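PDB 1VE2: uroporphyrin-III C-methyltransferase from Thermus thermophilus, which probably methylates uroporphyrinogen III, with S-adenosyl-L-methionine as the methyl donor, on the route to modified tetrapyrroles. Local coordinates for residues 4-9 with 23-28; 16-21 with 40-45; 81-86 with 96-101. One frame throughout, in Å; residues are numbered along the deposited sequence.

In the fold
From the N terminus, strand 4-9 runs into a long loop, which contact 1 closes when helix 20-28 folds back onto one face of the parallel sheet. Contact 2 opens inside that loop, at 16-21, and closes beyond strand 31-34, at 40-45, so contacts 1 and 2 cross along the chain. They meet where L23 and L26 of the helix touch L18, L45 and V42. Contact 3 follows in series, joining strand 80-85 to helix 95-105 on the opposite face. Strands 4-9 and 80-85 are neighbours, and R83 probably hydrogen-bonds to Y6 and V8 through the backbone. L84 packs on V42 and L43, linking contacts 2 and 3.

Contact 1 (4-9 with 23-28); sequences KVYLVG and LRVLEV
Y6 and V25 mark the nearest backbone approach, their CA atoms 7.6 Å apart, where helix segment 23-28 runs across strand 4-9 at 127° between N-to-C directions. This is strand-helix packing in a beta-alpha-beta crossover: helix 20-28 connects the parallel strands 4-9 and 31-34, which have strand 80-85 between them in the sheet. Alternate residues Y6 and V8 point toward the helix, whereas V5 and L7 reach helix 95-105 on the other face of the sheet.

V25 carries most of the helix side, and its two branches have separate tasks. CG2 lies over one face of the Y6 ring in a CH-pi contact, 4.0 Å from the ring centroid and 20° off the normal. CG1, anti to the backbone N (chi1 172°), fits between the strand side chains, with V25 CG1 3.8 Å from Y6 CB and 3.7 Å from V8 CG2. A beta-branched valine suits this place because its short, stiff fork supplies both methyls at once. V8 and V25 pass each other in opposite directions, so that neighbouring methyls meet alongside.

Tyrosine suits its position by combining a flat apolar face for V25 with a polar end. R24 turns about its CG-CD bond and carries NH2 to 4.1 Å from Y6 OH, too far for a hydrogen bond. K4 NZ and R24 NH2, like charges 6.2 Å apart, are probably eased by the salt bridge of K4 NZ to E110. K4, two residues earlier on the same strand, stretches fully to bring NZ to 3.2 Å from Y6 OH, and donates a hydrogen bond to it.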
loop_
_atom_site.group_PDB
_atom_site.type_symbol
_atom_site.label_atom_id
_atom_site.label_comp_id
_atom_site.label_asym_id
_atom_site.label_seq_id
_atom_site.Cartn_x
_atom_site.Cartn_y
_atom_site.Cartn_z
ATOM N N LYS A 4 8.220 -1.501 25.128
ATOM C CA LYS A 4 7.912 -0.852 23.867
ATOM C C LYS A 4 7.113 -1.806 23.009
ATOM O O LYS A 4 7.323 -3.015 23.047
ATOM C CB LYS A 4 9.196 -0.459 23.141
ATOM C CG LYS A 4 8.970 0.258 21.822
ATOM C CD LYS A 4 10.284 0.804 21.286
ATOM C CE LYS A 4 10.078 1.608 20.014
ATOM N NZ LYS A 4 11.379 2.116 19.492
ATOM N N VAL A 5 6.200 -1.257 22.221
ATOM C CA VAL A 5 5.369 -2.079 21.366
ATOM C C VAL A 5 5.539 -1.664 19.914
ATOM O O VAL A 5 5.546 -0.474 19.592
ATOM C CB VAL A 5 3.873 -1.943 21.748
ATOM C CG1 VAL A 5 3.014 -2.748 20.783
ATOM C CG2 VAL A 5 3.657 -2.415 23.191
ATOM N N TYR A 6 5.695 -2.652 19.043
ATOM C CA TYR A 6 5.819 -2.386 17.617
ATOM C C TYR A 6 4.585 -2.970 16.950
ATOM O O TYR A 6 4.243 -4.126 17.207
ATOM C CB TYR A 6 7.050 -3.083 17.031
ATOM C CG TYR A 6 8.372 -2.459 17.405
ATOM C CD1 TYR A 6 8.912 -1.423 16.649
ATOM C CD2 TYR A 6 9.090 -2.915 18.510
ATOM C CE1 TYR A 6 10.142 -0.854 16.977
ATOM C CE2 TYR A 6 10.322 -2.350 18.851
ATOM C CZ TYR A 6 10.839 -1.324 18.077
ATOM O OH TYR A 6 12.057 -0.767 18.400
ATOM N N LEU A 7 3.894 -2.176 16.138
ATOM C CA LEU A 7 2.735 -2.704 15.400
ATOM C C LEU A 7 3.377 -2.983 14.046
ATOM O O LEU A 7 3.727 -2.055 13.310
ATOM C CB LEU A 7 1.615 -1.662 15.295
ATOM C CG LEU A 7 1.081 -1.128 16.638
ATOM C CD1 LEU A 7 -0.162 -0.281 16.363
ATOM C CD2 LEU A 7 0.725 -2.280 17.591
ATOM N N VAL A 8 3.535 -4.267 13.740
ATOM C CA VAL A 8 4.230 -4.715 12.533
ATOM C C VAL A 8 3.407 -5.327 11.416
ATOM O O VAL A 8 2.575 -6.199 11.653
ATOM C CB VAL A 8 5.323 -5.751 12.920
ATOM C CG1 VAL A 8 6.171 -6.143 11.689
ATOM C CG2 VAL A 8 6.183 -5.186 14.039
ATOM N N GLY A 9 3.669 -4.869 10.196
ATOM C CA GLY A 9 2.991 -5.404 9.032
ATOM C C GLY A 9 3.772 -6.599 8.503
ATOM O O GLY A 9 4.989 -6.519 8.319
ATOM N N LEU A 23 11.840 -7.119 9.618
ATOM C CA LEU A 23 12.731 -8.241 9.896
ATOM C C LEU A 23 13.471 -8.018 11.210
ATOM O O LEU A 23 13.538 -8.909 12.048
ATOM C CB LEU A 23 13.759 -8.402 8.771
ATOM C CG LEU A 23 13.267 -8.852 7.399
ATOM C CD1 LEU A 23 14.415 -8.758 6.397
ATOM C CD2 LEU A 23 12.754 -10.280 7.487
ATOM N N ARG A 24 14.027 -6.825 11.391
ATOM C CA ARG A 24 14.764 -6.545 12.616
ATOM C C ARG A 24 13.873 -6.684 13.834
ATOM O O ARG A 24 14.262 -7.304 14.823
ATOM C CB ARG A 24 15.374 -5.138 12.598
ATOM C CG ARG A 24 16.121 -4.804 13.899
ATOM C CD ARG A 24 16.747 -3.410 13.886
ATOM N NE ARG A 24 15.755 -2.333 13.922
ATOM C CZ ARG A 24 14.993 -2.044 14.978
ATOM N NH1 ARG A 24 15.101 -2.751 16.095
ATOM N NH2 ARG A 24 14.128 -1.041 14.919
ATOM N N VAL A 25 12.677 -6.106 13.768
ATOM C CA VAL A 25 11.751 -6.181 14.885
ATOM C C VAL A 25 11.409 -7.621 15.251
ATOM O O VAL A 25 11.360 -7.956 16.430
ATOM C CB VAL A 25 10.442 -5.415 14.592
ATOM C CG1 VAL A 25 9.415 -5.684 15.704
ATOM C CG2 VAL A 25 10.738 -3.927 14.481
ATOM N N LEU A 26 11.172 -8.469 14.252
ATOM C CA LEU A 26 10.831 -9.863 14.522
ATOM C C LEU A 26 11.991 -10.632 15.144
ATOM O O LEU A 26 11.795 -11.698 15.727
ATOM C CB LEU A 26 10.368 -10.567 13.244
ATOM C CG LEU A 26 9.034 -10.047 12.690
ATOM C CD1 LEU A 26 8.611 -10.861 11.475
ATOM C CD2 LEU A 26 7.977 -10.133 13.784
ATOM N N GLU A 27 13.196 -10.089 15.028
ATOM C CA GLU A 27 14.365 -10.739 15.607
ATOM C C GLU A 27 14.529 -10.358 17.072
ATOM O O GLU A 27 14.846 -11.203 17.909
ATOM C CB GLU A 27 15.631 -10.337 14.854
ATOM C CG GLU A 27 15.571 -10.598 13.375
ATOM C CD GLU A 27 16.876 -10.294 12.687
ATOM O OE1 GLU A 27 17.392 -9.165 12.836
ATOM O OE2 GLU A 27 17.393 -11.192 11.994
ATOM N N VAL A 28 14.306 -9.084 17.375
ATOM C CA VAL A 28 14.466 -8.582 18.732
ATOM C C VAL A 28 13.241 -8.707 19.641
ATOM O O VAL A 28 13.388 -8.881 20.845
ATOM C CB VAL A 28 14.931 -7.106 18.718
ATOM C CG1 VAL A 28 16.202 -6.970 17.890
ATOM C CG2 VAL A 28 13.841 -6.211 18.150
#

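Contact 2 (16-21 with 40-45); sequences EHLTLK and PGVLAL
L18 projects from the turn ahead of helix 20-28 toward V42 and L45, and the contact across the two segments is wholly apolar. Its nearest CA atoms, those of L18 and V42, are 7.8 Å apart. Both leucine methyls share in the contact with valine: L18 CD1 and L18 CD2 each lie 4.0 Å from V42 CG1, so V42 CG1 rests against both methyls of the fork. CG1 of V42 stands anti to its backbone N (chi1 176°), which turns this branch to the leucine. L18 CD1 also meets L45 CD1 at 3.9 Å, roughly at a right angle to its contact with V42, the two leucines sliding past each other in opposite directions. Leucine suits position 18 because a forked end beyond a CH2 can meet two partners three residues apart.

Polar interactions shape each segment separately. T19 is the N-cap of helix 20-28: its OG1 accepts from the backbone N of A22, tying down the start of the helix directly after L18. Threonine is a good residue here, since a short hydroxyl can replace the missing carbonyl acceptor. In the partner, A44 N bonds to P40 O at 2.9 Å, and L45 N to V42 O at 3.0 Å; these bonds set V42 and L45 near enough for both to meet L18. Proline is easily accepted at 40, in the first turn, where a backbone N-H is not needed by the helix.

Within the fold, L23 of helix 20-28 touches both L18 and L45, while V42 also reaches L26 of that helix and L84 of strand 80-85. Backbone hydrogen bonds from E16, L18, L20 and K21 reach the second subunit, so the small core joins helix 40-43 and the sheet to a segment at the dimer interface.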
loop_
_atom_site.group_PDB
_atom_site.type_symbol
_atom_site.label_atom_id
_atom_site.label_comp_id
_atom_site.label_asym_id
_atom_site.label_seq_id
_atom_site.Cartn_x
_atom_site.Cartn_y
_atom_site.Cartn_z
ATOM N N GLU A 16 9.654 -12.708 1.908
ATOM C CA GLU A 16 10.458 -11.911 0.980
ATOM C C GLU A 16 9.875 -10.507 0.814
ATOM O O GLU A 16 10.577 -9.584 0.384
ATOM C CB GLU A 16 10.544 -12.592 -0.387
ATOM C CG GLU A 16 9.247 -12.546 -1.166
ATOM C CD GLU A 16 9.184 -13.593 -2.239
ATOM O OE1 GLU A 16 10.141 -13.688 -3.038
ATOM O OE2 GLU A 16 8.170 -14.323 -2.285
ATOM N N HIS A 17 8.592 -10.346 1.147
ATOM C CA HIS A 17 7.950 -9.037 1.051
ATOM C C HIS A 17 7.987 -8.250 2.358
ATOM O O HIS A 17 7.478 -7.131 2.425
ATOM C CB HIS A 17 6.508 -9.182 0.556
ATOM C CG HIS A 17 6.413 -9.786 -0.806
ATOM N ND1 HIS A 17 6.946 -9.180 -1.924
ATOM C CD2 HIS A 17 5.917 -10.974 -1.223
ATOM C CE1 HIS A 17 6.785 -9.970 -2.969
ATOM N NE2 HIS A 17 6.165 -11.065 -2.570
ATOM N N LEU A 18 8.573 -8.839 3.400
ATOM C CA LEU A 18 8.720 -8.144 4.677
ATOM C C LEU A 18 9.702 -7.006 4.425
ATOM O O LEU A 18 10.566 -7.133 3.572
ATOM C CB LEU A 18 9.343 -9.058 5.736
ATOM C CG LEU A 18 8.468 -10.046 6.493
ATOM C CD1 LEU A 18 9.333 -10.938 7.386
ATOM C CD2 LEU A 18 7.457 -9.259 7.323
ATOM N N THR A 19 9.580 -5.904 5.156
ATOM C CA THR A 19 10.531 -4.806 4.988
ATOM C C THR A 19 11.719 -5.114 5.888
ATOM O O THR A 19 11.631 -5.976 6.756
ATOM C CB THR A 19 9.952 -3.454 5.419
ATOM O OG1 THR A 19 9.659 -3.479 6.827
ATOM C CG2 THR A 19 8.689 -3.149 4.625
ATOM N N LEU A 20 12.820 -4.401 5.696
ATOM C CA LEU A 20 14.012 -4.648 6.501
ATOM C C LEU A 20 13.782 -4.351 7.982
ATOM O O LEU A 20 14.311 -5.056 8.845
ATOM C CB LEU A 20 15.190 -3.819 5.966
ATOM C CG LEU A 20 15.541 -4.017 4.482
ATOM C CD1 LEU A 20 16.894 -3.372 4.192
ATOM C CD2 LEU A 20 15.593 -5.503 4.137
ATOM N N LYS A 21 13.002 -3.312 8.274
ATOM C CA LYS A 21 12.707 -2.951 9.660
ATOM C C LYS A 21 11.863 -4.049 10.292
ATOM O O LYS A 21 12.094 -4.455 11.435
ATOM C CB LYS A 21 11.943 -1.620 9.730
ATOM C CG LYS A 21 11.741 -1.121 11.158
ATOM C CD LYS A 21 11.230 0.302 11.189
ATOM C CE LYS A 21 11.036 0.777 12.620
ATOM N NZ LYS A 21 10.560 2.196 12.689
ATOM N N PRO A 40 3.558 -18.778 7.300
ATOM C CA PRO A 40 4.511 -19.587 8.069
ATOM C C PRO A 40 5.950 -19.094 7.966
ATOM O O PRO A 40 6.681 -19.093 8.956
ATOM C CB PRO A 40 4.342 -20.984 7.473
ATOM C CG PRO A 40 2.899 -21.002 7.056
ATOM C CD PRO A 40 2.730 -19.632 6.427
ATOM N N GLY A 41 6.346 -18.679 6.765
ATOM C CA GLY A 41 7.698 -18.191 6.545
ATOM C C GLY A 41 8.002 -16.932 7.329
ATOM O O GLY A 41 9.149 -16.686 7.711
ATOM N N VAL A 42 6.978 -16.112 7.552
ATOM C CA VAL A 42 7.160 -14.892 8.323
ATOM C C VAL A 42 7.271 -15.245 9.803
ATOM O O VAL A 42 8.166 -14.763 10.498
ATOM C CB VAL A 42 5.986 -13.898 8.108
ATOM C CG1 VAL A 42 6.161 -12.685 8.997
ATOM C CG2 VAL A 42 5.928 -13.468 6.642
ATOM N N LEU A 43 6.369 -16.092 10.295
ATOM C CA LEU A 43 6.419 -16.473 11.706
ATOM C C LEU A 43 7.774 -17.113 12.044
ATOM O O LEU A 43 8.349 -16.855 13.097
ATOM C CB LEU A 43 5.282 -17.453 12.046
ATOM C CG LEU A 43 3.851 -16.910 11.917
ATOM C CD1 LEU A 43 2.843 -18.016 12.232
ATOM C CD2 LEU A 43 3.660 -15.726 12.869
ATOM N N ALA A 44 8.282 -17.936 11.134
ATOM C CA ALA A 44 9.557 -18.619 11.340
ATOM C C ALA A 44 10.717 -17.660 11.619
ATOM O O ALA A 44 11.703 -18.040 12.250
ATOM C CB ALA A 44 9.875 -19.483 10.137
ATOM N N LEU A 45 10.604 -16.419 11.159
ATOM C CA LEU A 45 11.660 -15.434 11.382
ATOM C C LEU A 45 11.593 -14.758 12.753
ATOM O O LEU A 45 12.521 -14.053 13.156
ATOM C CB LEU A 45 11.627 -14.381 10.277
ATOM C CG LEU A 45 12.207 -14.890 8.955
ATOM C CD1 LEU A 45 11.762 -14.006 7.792
ATOM C CD2 LEU A 45 13.733 -14.918 9.075
#

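Contact 3 (81-86 with 96-101); sequences VARLKG and GEEALA
R83 leaves the strand with CG anti to its backbone N and bends at chi2 (75°), presenting NE to E98. K85, with a nearly eclipsed chi1 of -22°, turns about its CG-CD bond and passes over one face of the R83 guanidinium, its CE offset toward the rim, while E98 OE2 meets the edge, near its plane. E98 stretches from the helix to meet both. Two salt bridges result: R83 NE donates to the syn lone pair of E98 OE2 at 2.8 Å, with an N-H...O angle of 149° and the two flat groups almost perpendicular, and K85 NZ donates to E98 OE1 at 2.7 Å, from above the carboxylate plane.

This buried network joins strand 80-85 to helix 95-105 within the beta-alpha-beta crossover leading to strand 109-112. A long acid suits the helix, reaching R83 and K85, alternate residues of the strand, whose side chains leave it on the same face. Replacing E98 by an alanine would probably leave R83 NE and K85 NZ without their shared counter-charge inside the protein. D35 is a second partner of R83, through NH2, and Q64 donates to E98 OE2. K85 NZ also bonds to the carbonyl oxygens of P89 and G93.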
loop_
_atom_site.group_PDB
_atom_site.type_symbol
_atom_site.label_atom_id
_atom_site.label_comp_id
_atom_site.label_asym_id
_atom_site.label_seq_id
_atom_site.Cartn_x
_atom_site.Cartn_y
_atom_site.Cartn_z
ATOM N N VAL A 81 7.783 -5.799 22.706
ATOM C CA VAL A 81 6.899 -6.745 22.062
ATOM C C VAL A 81 6.385 -6.258 20.720
ATOM O O VAL A 81 6.520 -5.083 20.371
ATOM C CB VAL A 81 5.716 -7.074 22.990
ATOM C CG1 VAL A 81 6.248 -7.703 24.280
ATOM C CG2 VAL A 81 4.940 -5.817 23.313
ATOM N N ALA A 82 5.805 -7.177 19.963
ATOM C CA ALA A 82 5.286 -6.834 18.652
ATOM C C ALA A 82 3.922 -7.436 18.394
ATOM O O ALA A 82 3.613 -8.537 18.850
ATOM C CB ALA A 82 6.257 -7.295 17.564
ATOM N N ARG A 83 3.113 -6.676 17.670
ATOM C CA ARG A 83 1.791 -7.098 17.241
ATOM C C ARG A 83 2.066 -7.322 15.748
ATOM O O ARG A 83 2.404 -6.378 15.033
ATOM C CB ARG A 83 0.784 -5.959 17.438
ATOM C CG ARG A 83 -0.597 -6.204 16.847
ATOM C CD ARG A 83 -1.426 -7.181 17.663
ATOM N NE ARG A 83 -2.725 -7.393 17.040
ATOM C CZ ARG A 83 -3.009 -8.373 16.189
ATOM N NH1 ARG A 83 -2.082 -9.262 15.853
ATOM N NH2 ARG A 83 -4.220 -8.446 15.644
ATOM N N LEU A 84 1.952 -8.564 15.287
ATOM C CA LEU A 84 2.226 -8.892 13.884
ATOM C C LEU A 84 0.914 -9.114 13.149
ATOM O O LEU A 84 0.130 -9.998 13.505
ATOM C CB LEU A 84 3.110 -10.140 13.799
ATOM C CG LEU A 84 3.598 -10.575 12.406
ATOM C CD1 LEU A 84 4.468 -9.472 11.761
ATOM C CD2 LEU A 84 4.410 -11.861 12.559
ATOM N N LYS A 85 0.689 -8.306 12.118
ATOM C CA LYS A 85 -0.556 -8.336 11.365
ATOM C C LYS A 85 -0.381 -8.477 9.856
ATOM O O LYS A 85 0.560 -7.947 9.272
ATOM C CB LYS A 85 -1.322 -7.041 11.657
ATOM C CG LYS A 85 -0.887 -6.389 12.972
ATOM C CD LYS A 85 -1.525 -5.025 13.202
ATOM C CE LYS A 85 -3.028 -5.133 13.399
ATOM N NZ LYS A 85 -3.612 -3.815 13.731
ATOM N N GLY A 86 -1.307 -9.186 9.221
ATOM C CA GLY A 86 -1.233 -9.346 7.782
ATOM C C GLY A 86 -1.303 -7.987 7.098
ATOM O O GLY A 86 -1.958 -7.064 7.598
ATOM N N GLY A 96 -5.404 1.237 13.993
ATOM C CA GLY A 96 -5.521 2.591 14.498
ATOM C C GLY A 96 -6.009 2.603 15.934
ATOM O O GLY A 96 -5.618 3.456 16.726
ATOM N N GLU A 97 -6.878 1.662 16.285
ATOM C CA GLU A 97 -7.362 1.616 17.655
ATOM C C GLU A 97 -6.250 1.162 18.600
ATOM O O GLU A 97 -6.168 1.628 19.741
ATOM C CB GLU A 97 -8.562 0.678 17.761
ATOM C CG GLU A 97 -9.795 1.202 17.069
ATOM C CD GLU A 97 -10.961 0.275 17.265
ATOM O OE1 GLU A 97 -11.591 -0.100 16.263
ATOM O OE2 GLU A 97 -11.236 -0.081 18.427
ATOM N N GLU A 98 -5.394 0.256 18.130
ATOM C CA GLU A 98 -4.291 -0.221 18.954
ATOM C C GLU A 98 -3.325 0.929 19.196
ATOM O O GLU A 98 -2.885 1.146 20.324
ATOM C CB GLU A 98 -3.575 -1.395 18.275
ATOM C CG GLU A 98 -4.445 -2.650 18.186
ATOM C CD GLU A 98 -3.806 -3.775 17.382
ATOM O OE1 GLU A 98 -3.131 -3.484 16.362
ATOM O OE2 GLU A 98 -3.996 -4.956 17.757
ATOM N N ALA A 99 -3.006 1.670 18.137
ATOM C CA ALA A 99 -2.104 2.817 18.264
ATOM C C ALA A 99 -2.668 3.834 19.253
ATOM O O ALA A 99 -1.948 4.330 20.112
ATOM C CB ALA A 99 -1.902 3.482 16.908
ATOM N N LEU A 100 -3.950 4.168 19.115
ATOM C CA LEU A 100 -4.578 5.129 20.024
ATOM C C LEU A 100 -4.509 4.657 21.471
ATOM O O LEU A 100 -4.212 5.436 22.379
ATOM C CB LEU A 100 -6.047 5.345 19.658
ATOM C CG LEU A 100 -6.404 6.496 18.733
ATOM C CD1 LEU A 100 -7.919 6.488 18.512
ATOM C CD2 LEU A 100 -5.954 7.828 19.359
ATOM N N ALA A 101 -4.803 3.378 21.686
ATOM C CA ALA A 101 -4.774 2.825 23.033
ATOM C C ALA A 101 -3.382 2.915 23.643
ATOM O O ALA A 101 -3.234 3.239 24.823
ATOM C CB ALA A 101 -5.254 1.375 23.017
#